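Aldehyde dehydrogenase 12 (Zea mays, PDB 6D97) probably catalyses the NAD-dependent oxidation of L-glutamate gamma-semialdehyde to glutamate, the last step of proline catabolism in plants. Local coordinates at residues A147-F159 against F200-Y214. Numbering follows the deposited sequence.
Sequences AEVQVSQKFLENF and FPLEIPLLQLMGALY
The F155 ring is sandwiched: L207 CG sits over the centre of one face, 3.5 Å from the ring centroid and 14° off the normal, a CH-pi contact, while F159 CD2 lies over the rim of the opposite face. M210 CB meets its edge in plane. F155 CG lies anti to the backbone N (chi1 165°), which lays the ring against L207. The F159 and Y214 rings meet obliquely, planes at 40°, and Y214 OH hydrogen-bonds S114 of helix 105-121. The in-plane edge of F200 faces E148, F200 CD1 lying 3.4 Å from E148 CD. There E148 OE1 accepts two backbone bonds, from L202 N (2.8 Å), nearly along the C-O axis, and from E203 N (2.9 Å), nearly straight, through its anti lone pair. An alanine at E148 is likely to leave both amides without their acceptor and K140 without its salt-bridge mate, E148 OE2. Helix 203-214 follows strand 191-196 of the parallel, Rossmann-type NAD-binding sheet, so the contact packs helix 142-157, nearly parallel with axes 9.8 Å apart, onto that domain. At the start of helix 203-214, the helix dipole and K140 would probably stabilise the negative charge of the buried E148 carboxylate.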
loop_
_atom_site.group_PDB
_atom_site.type_symbol
_atom_site.label_atom_id
_atom_site.label_comp_id
_atom_site.label_asym_id
_atom_site.label_seq_id
_atom_site.Cartn_x
_atom_site.Cartn_y
_atom_site.Cartn_z
ATOM N N ALA A 147 -28.431 10.266 11.446
ATOM C CA ALA A 147 -27.301 10.060 10.545
ATOM C C ALA A 147 -25.981 10.148 11.295
ATOM O O ALA A 147 -25.020 9.445 10.962
ATOM C CB ALA A 147 -27.333 11.079 9.407
ATOM N N GLU A 148 -25.912 11.010 12.311
ATOM C CA GLU A 148 -24.704 11.093 13.123
ATOM C C GLU A 148 -24.449 9.783 13.854
ATOM O O GLU A 148 -23.312 9.300 13.904
ATOM C CB GLU A 148 -24.823 12.247 14.120
ATOM C CG GLU A 148 -23.667 13.226 14.082
ATOM C CD GLU A 148 -23.676 14.188 15.252
ATOM O OE1 GLU A 148 -22.816 14.041 16.151
ATOM O OE2 GLU A 148 -24.542 15.091 15.268
ATOM N N VAL A 149 -25.499 9.181 14.412
ATOM C CA VAL A 149 -25.331 7.918 15.118
ATOM C C VAL A 149 -24.996 6.799 14.141
ATOM O O VAL A 149 -24.192 5.910 14.448
ATOM C CB VAL A 149 -26.591 7.593 15.936
ATOM C CG1 VAL A 149 -26.286 6.496 16.934
ATOM C CG2 VAL A 149 -27.095 8.840 16.640
ATOM N N GLN A 150 -25.606 6.820 12.955
ATOM C CA GLN A 150 -25.357 5.774 11.969
ATOM C C GLN A 150 -23.910 5.803 11.493
ATOM O O GLN A 150 -23.260 4.755 11.382
ATOM C CB GLN A 150 -26.321 5.928 10.793
ATOM C CG GLN A 150 -27.724 5.433 11.086
ATOM C CD GLN A 150 -28.742 5.925 10.075
ATOM O OE1 GLN A 150 -28.563 6.977 9.459
ATOM N NE2 GLN A 150 -29.816 5.162 9.897
ATOM N N VAL A 151 -23.389 6.997 11.198
ATOM C CA VAL A 151 -21.980 7.127 10.834
ATOM C C VAL A 151 -21.096 6.594 11.953
ATOM O O VAL A 151 -20.148 5.834 11.715
ATOM C CB VAL A 151 -21.638 8.591 10.504
ATOM C CG1 VAL A 151 -20.128 8.774 10.420
ATOM C CG2 VAL A 151 -22.305 9.022 9.207
ATOM N N SER A 152 -21.395 6.992 13.192
ATOM C CA SER A 152 -20.637 6.505 14.340
ATOM C C SER A 152 -20.694 4.987 14.431
ATOM O O SER A 152 -19.674 4.329 14.667
ATOM C CB SER A 152 -21.173 7.140 15.625
ATOM O OG SER A 152 -21.258 8.547 15.496
ATOM N N GLN A 153 -21.881 4.410 14.228
ATOM C CA GLN A 153 -22.042 2.964 14.342
ATOM C C GLN A 153 -21.241 2.241 13.267
ATOM O O GLN A 153 -20.558 1.247 13.544
ATOM C CB GLN A 153 -23.528 2.604 14.263
ATOM C CG GLN A 153 -23.880 1.205 14.738
ATOM C CD GLN A 153 -23.663 0.153 13.676
ATOM O OE1 GLN A 153 -23.642 0.452 12.481
ATOM N NE2 GLN A 153 -23.495 -1.092 14.109
ATOM N N LYS A 154 -21.302 2.743 12.028
ATOM C CA LYS A 154 -20.568 2.127 10.926
ATOM C C LYS A 154 -19.062 2.234 11.132
ATOM O O LYS A 154 -18.325 1.282 10.850
ATOM C CB LYS A 154 -20.977 2.771 9.601
ATOM C CG LYS A 154 -22.209 2.143 8.960
ATOM C CD LYS A 154 -21.868 0.786 8.359
ATOM C CE LYS A 154 -23.110 0.039 7.907
ATOM N NZ LYS A 154 -23.939 -0.418 9.054
ATOM N N PHE A 155 -18.589 3.387 11.616
ATOM C CA PHE A 155 -17.166 3.565 11.891
ATOM C C PHE A 155 -16.661 2.506 12.863
ATOM O O PHE A 155 -15.613 1.889 12.637
ATOM C CB PHE A 155 -16.923 4.978 12.433
ATOM C CG PHE A 155 -15.579 5.169 13.082
ATOM C CD1 PHE A 155 -14.487 5.592 12.341
ATOM C CD2 PHE A 155 -15.416 4.952 14.443
ATOM C CE1 PHE A 155 -13.255 5.780 12.944
ATOM C CE2 PHE A 155 -14.192 5.131 15.050
ATOM C CZ PHE A 155 -13.109 5.550 14.303
ATOM N N LEU A 156 -17.401 2.277 13.949
ATOM C CA LEU A 156 -17.015 1.248 14.909
ATOM C C LEU A 156 -17.020 -0.134 14.269
ATOM O O LEU A 156 -16.189 -0.985 14.605
ATOM C CB LEU A 156 -17.950 1.288 16.119
ATOM C CG LEU A 156 -17.867 2.534 17.003
ATOM C CD1 LEU A 156 -18.967 2.527 18.058
ATOM C CD2 LEU A 156 -16.490 2.646 17.645
ATOM N N GLU A 157 -17.947 -0.377 13.338
ATOM C CA GLU A 157 -17.960 -1.658 12.640
ATOM C C GLU A 157 -16.708 -1.850 11.796
ATOM O O GLU A 157 -16.290 -2.988 11.565
ATOM C CB GLU A 157 -19.212 -1.788 11.771
ATOM C CG GLU A 157 -20.429 -2.309 12.516
ATOM C CD GLU A 157 -21.512 -2.817 11.581
ATOM O OE1 GLU A 157 -22.583 -3.232 12.077
ATOM O OE2 GLU A 157 -21.290 -2.806 10.351
ATOM N N ASN A 158 -16.083 -0.758 11.345
ATOM C CA ASN A 158 -14.879 -0.873 10.531
ATOM C C ASN A 158 -13.654 -1.280 11.335
ATOM O O ASN A 158 -12.631 -1.633 10.738
ATOM C CB ASN A 158 -14.593 0.446 9.810
ATOM C CG ASN A 158 -15.603 0.745 8.723
ATOM O OD1 ASN A 158 -16.330 -0.140 8.272
ATOM N ND2 ASN A 158 -15.645 1.996 8.288
ATOM N N PHE A 159 -13.724 -1.255 12.660
ATOM C CA PHE A 159 -12.549 -1.517 13.478
ATOM C C PHE A 159 -12.845 -2.583 14.515
ATOM O O PHE A 159 -12.434 -2.491 15.676
ATOM C CB PHE A 159 -12.036 -0.221 14.095
ATOM C CG PHE A 159 -11.612 0.776 13.061
ATOM C CD1 PHE A 159 -10.409 0.619 12.396
ATOM C CD2 PHE A 159 -12.437 1.830 12.709
ATOM C CE1 PHE A 159 -10.020 1.505 11.419
ATOM C CE2 PHE A 159 -12.048 2.728 11.733
ATOM C CZ PHE A 159 -10.838 2.562 11.086
ATOM N N PHE A 200 -21.673 18.684 15.938
ATOM C CA PHE A 200 -21.738 17.223 15.859
ATOM C C PHE A 200 -21.320 16.661 17.211
ATOM O O PHE A 200 -20.146 16.316 17.419
ATOM C CB PHE A 200 -20.869 16.682 14.725
ATOM C CG PHE A 200 -21.407 16.986 13.351
ATOM C CD1 PHE A 200 -22.413 16.206 12.798
ATOM C CD2 PHE A 200 -20.912 18.052 12.616
ATOM C CE1 PHE A 200 -22.916 16.482 11.541
ATOM C CE2 PHE A 200 -21.409 18.333 11.355
ATOM C CZ PHE A 200 -22.413 17.548 10.818
ATOM N N PRO A 201 -22.255 16.542 18.159
ATOM C CA PRO A 201 -21.877 16.176 19.534
ATOM C C PRO A 201 -21.409 14.738 19.692
ATOM O O PRO A 201 -20.881 14.397 20.760
ATOM C CB PRO A 201 -23.169 16.421 20.331
ATOM C CG PRO A 201 -24.061 17.228 19.425
ATOM C CD PRO A 201 -23.694 16.822 18.036
ATOM N N LEU A 202 -21.587 13.884 18.687
ATOM C CA LEU A 202 -21.182 12.487 18.777
ATOM C C LEU A 202 -20.145 12.106 17.733
ATOM O O LEU A 202 -19.086 11.572 18.083
ATOM C CB LEU A 202 -22.409 11.572 18.640
ATOM C CG LEU A 202 -22.110 10.071 18.672
ATOM C CD1 LEU A 202 -21.672 9.653 20.069
ATOM C CD2 LEU A 202 -23.316 9.267 18.221
ATOM N N GLU A 203 -20.417 12.387 16.457
ATOM C CA GLU A 203 -19.621 11.828 15.367
ATOM C C GLU A 203 -18.169 12.284 15.434
ATOM O O GLU A 203 -17.248 11.464 15.360
ATOM C CB GLU A 203 -20.241 12.216 14.025
ATOM C CG GLU A 203 -19.493 11.699 12.812
ATOM C CD GLU A 203 -20.145 12.135 11.514
ATOM O OE1 GLU A 203 -21.358 12.436 11.528
ATOM O OE2 GLU A 203 -19.448 12.185 10.481
ATOM N N ILE A 204 -17.941 13.588 15.561
ATOM C CA ILE A 204 -16.580 14.122 15.537
ATOM C C ILE A 204 -15.801 13.652 16.764
ATOM O O ILE A 204 -14.730 13.048 16.601
ATOM C CB ILE A 204 -16.576 15.655 15.423
ATOM C CG1 ILE A 204 -17.176 16.100 14.088
ATOM C CG2 ILE A 204 -15.167 16.188 15.598
ATOM C CD1 ILE A 204 -17.332 17.597 13.972
ATOM N N PRO A 205 -16.273 13.886 17.999
ATOM C CA PRO A 205 -15.469 13.450 19.156
ATOM C C PRO A 205 -15.277 11.944 19.247
ATOM O O PRO A 205 -14.177 11.496 19.590
ATOM C CB PRO A 205 -16.251 14.005 20.355
ATOM C CG PRO A 205 -17.614 14.270 19.844
ATOM C CD PRO A 205 -17.464 14.646 18.425
ATOM N N LEU A 206 -16.306 11.145 18.944
ATOM C CA LEU A 206 -16.161 9.693 19.052
ATOM C C LEU A 206 -15.118 9.164 18.076
ATOM O O LEU A 206 -14.281 8.331 18.443
ATOM C CB LEU A 206 -17.502 8.997 18.817
ATOM C CG LEU A 206 -17.438 7.471 18.685
ATOM C CD1 LEU A 206 -17.013 6.835 19.998
ATOM C CD2 LEU A 206 -18.760 6.889 18.207
ATOM N N LEU A 207 -15.151 9.641 16.829
ATOM C CA LEU A 207 -14.258 9.102 15.806
ATOM C C LEU A 207 -12.808 9.495 16.065
ATOM O O LEU A 207 -11.893 8.700 15.819
ATOM C CB LEU A 207 -14.706 9.566 14.421
ATOM C CG LEU A 207 -15.673 8.656 13.658
ATOM C CD1 LEU A 207 -16.925 8.358 14.463
ATOM C CD2 LEU A 207 -16.036 9.261 12.308
ATOM N N GLN A 208 -12.574 10.714 16.560
ATOM C CA GLN A 208 -11.211 11.107 16.904
ATOM C C GLN A 208 -10.763 10.452 18.204
ATOM O O GLN A 208 -9.585 10.104 18.355
ATOM C CB GLN A 208 -11.100 12.632 16.997
ATOM C CG GLN A 208 -11.476 13.379 15.721
ATOM C CD GLN A 208 -10.417 13.288 14.633
ATOM O OE1 GLN A 208 -9.444 12.539 14.750
ATOM N NE2 GLN A 208 -10.599 14.061 13.565
ATOM N N LEU A 209 -11.687 10.278 19.155
ATOM C CA LEU A 209 -11.353 9.602 20.407
ATOM C C LEU A 209 -10.884 8.177 20.152
ATOM O O LEU A 209 -9.835 7.758 20.656
ATOM C CB LEU A 209 -12.557 9.600 21.350
ATOM C CG LEU A 209 -12.423 8.725 22.596
ATOM C CD1 LEU A 209 -11.375 9.315 23.525
ATOM C CD2 LEU A 209 -13.761 8.588 23.301
ATOM N N MET A 210 -11.650 7.415 19.361
ATOM C CA MET A 210 -11.266 6.035 19.078
ATOM C C MET A 210 -9.987 5.979 18.257
ATOM O O MET A 210 -9.129 5.124 18.504
ATOM C CB MET A 210 -12.398 5.294 18.365
ATOM C CG MET A 210 -13.700 5.266 19.154
ATOM S SD MET A 210 -13.506 4.628 20.836
ATOM C CE MET A 210 -12.890 2.975 20.516
ATOM N N GLY A 211 -9.840 6.879 17.279
ATOM C CA GLY A 211 -8.611 6.921 16.502
ATOM C C GLY A 211 -7.387 7.127 17.369
ATOM O O GLY A 211 -6.379 6.429 17.223
ATOM N N ALA A 212 -7.466 8.078 18.303
ATOM C CA ALA A 212 -6.358 8.310 19.221
ATOM C C ALA A 212 -6.055 7.060 20.039
ATOM O O ALA A 212 -4.892 6.663 20.180
ATOM C CB ALA A 212 -6.671 9.492 20.138
ATOM N N LEU A 213 -7.096 6.417 20.577
ATOM C CA LEU A 213 -6.885 5.222 21.386
ATOM C C LEU A 213 -6.329 4.075 20.553
ATOM O O LEU A 213 -5.453 3.333 21.018
ATOM C CB LEU A 213 -8.190 4.804 22.061
ATOM C CG LEU A 213 -8.664 5.690 23.213
ATOM C CD1 LEU A 213 -10.094 5.335 23.611
ATOM C CD2 LEU A 213 -7.725 5.554 24.393
ATOM N N TYR A 214 -6.821 3.917 19.319
ATOM C CA TYR A 214 -6.384 2.809 18.473
ATOM C C TYR A 214 -4.870 2.801 18.298
ATOM O O TYR A 214 -4.231 1.746 18.391
ATOM C CB TYR A 214 -7.053 2.885 17.100
ATOM C CG TYR A 214 -8.542 2.627 17.067
ATOM C CD1 TYR A 214 -9.167 1.894 18.069
ATOM C CD2 TYR A 214 -9.321 3.112 16.022
ATOM C CE1 TYR A 214 -10.529 1.656 18.033
ATOM C CE2 TYR A 214 -10.682 2.886 15.977
ATOM C CZ TYR A 214 -11.284 2.155 16.982
ATOM O OH TYR A 214 -12.642 1.927 16.933
#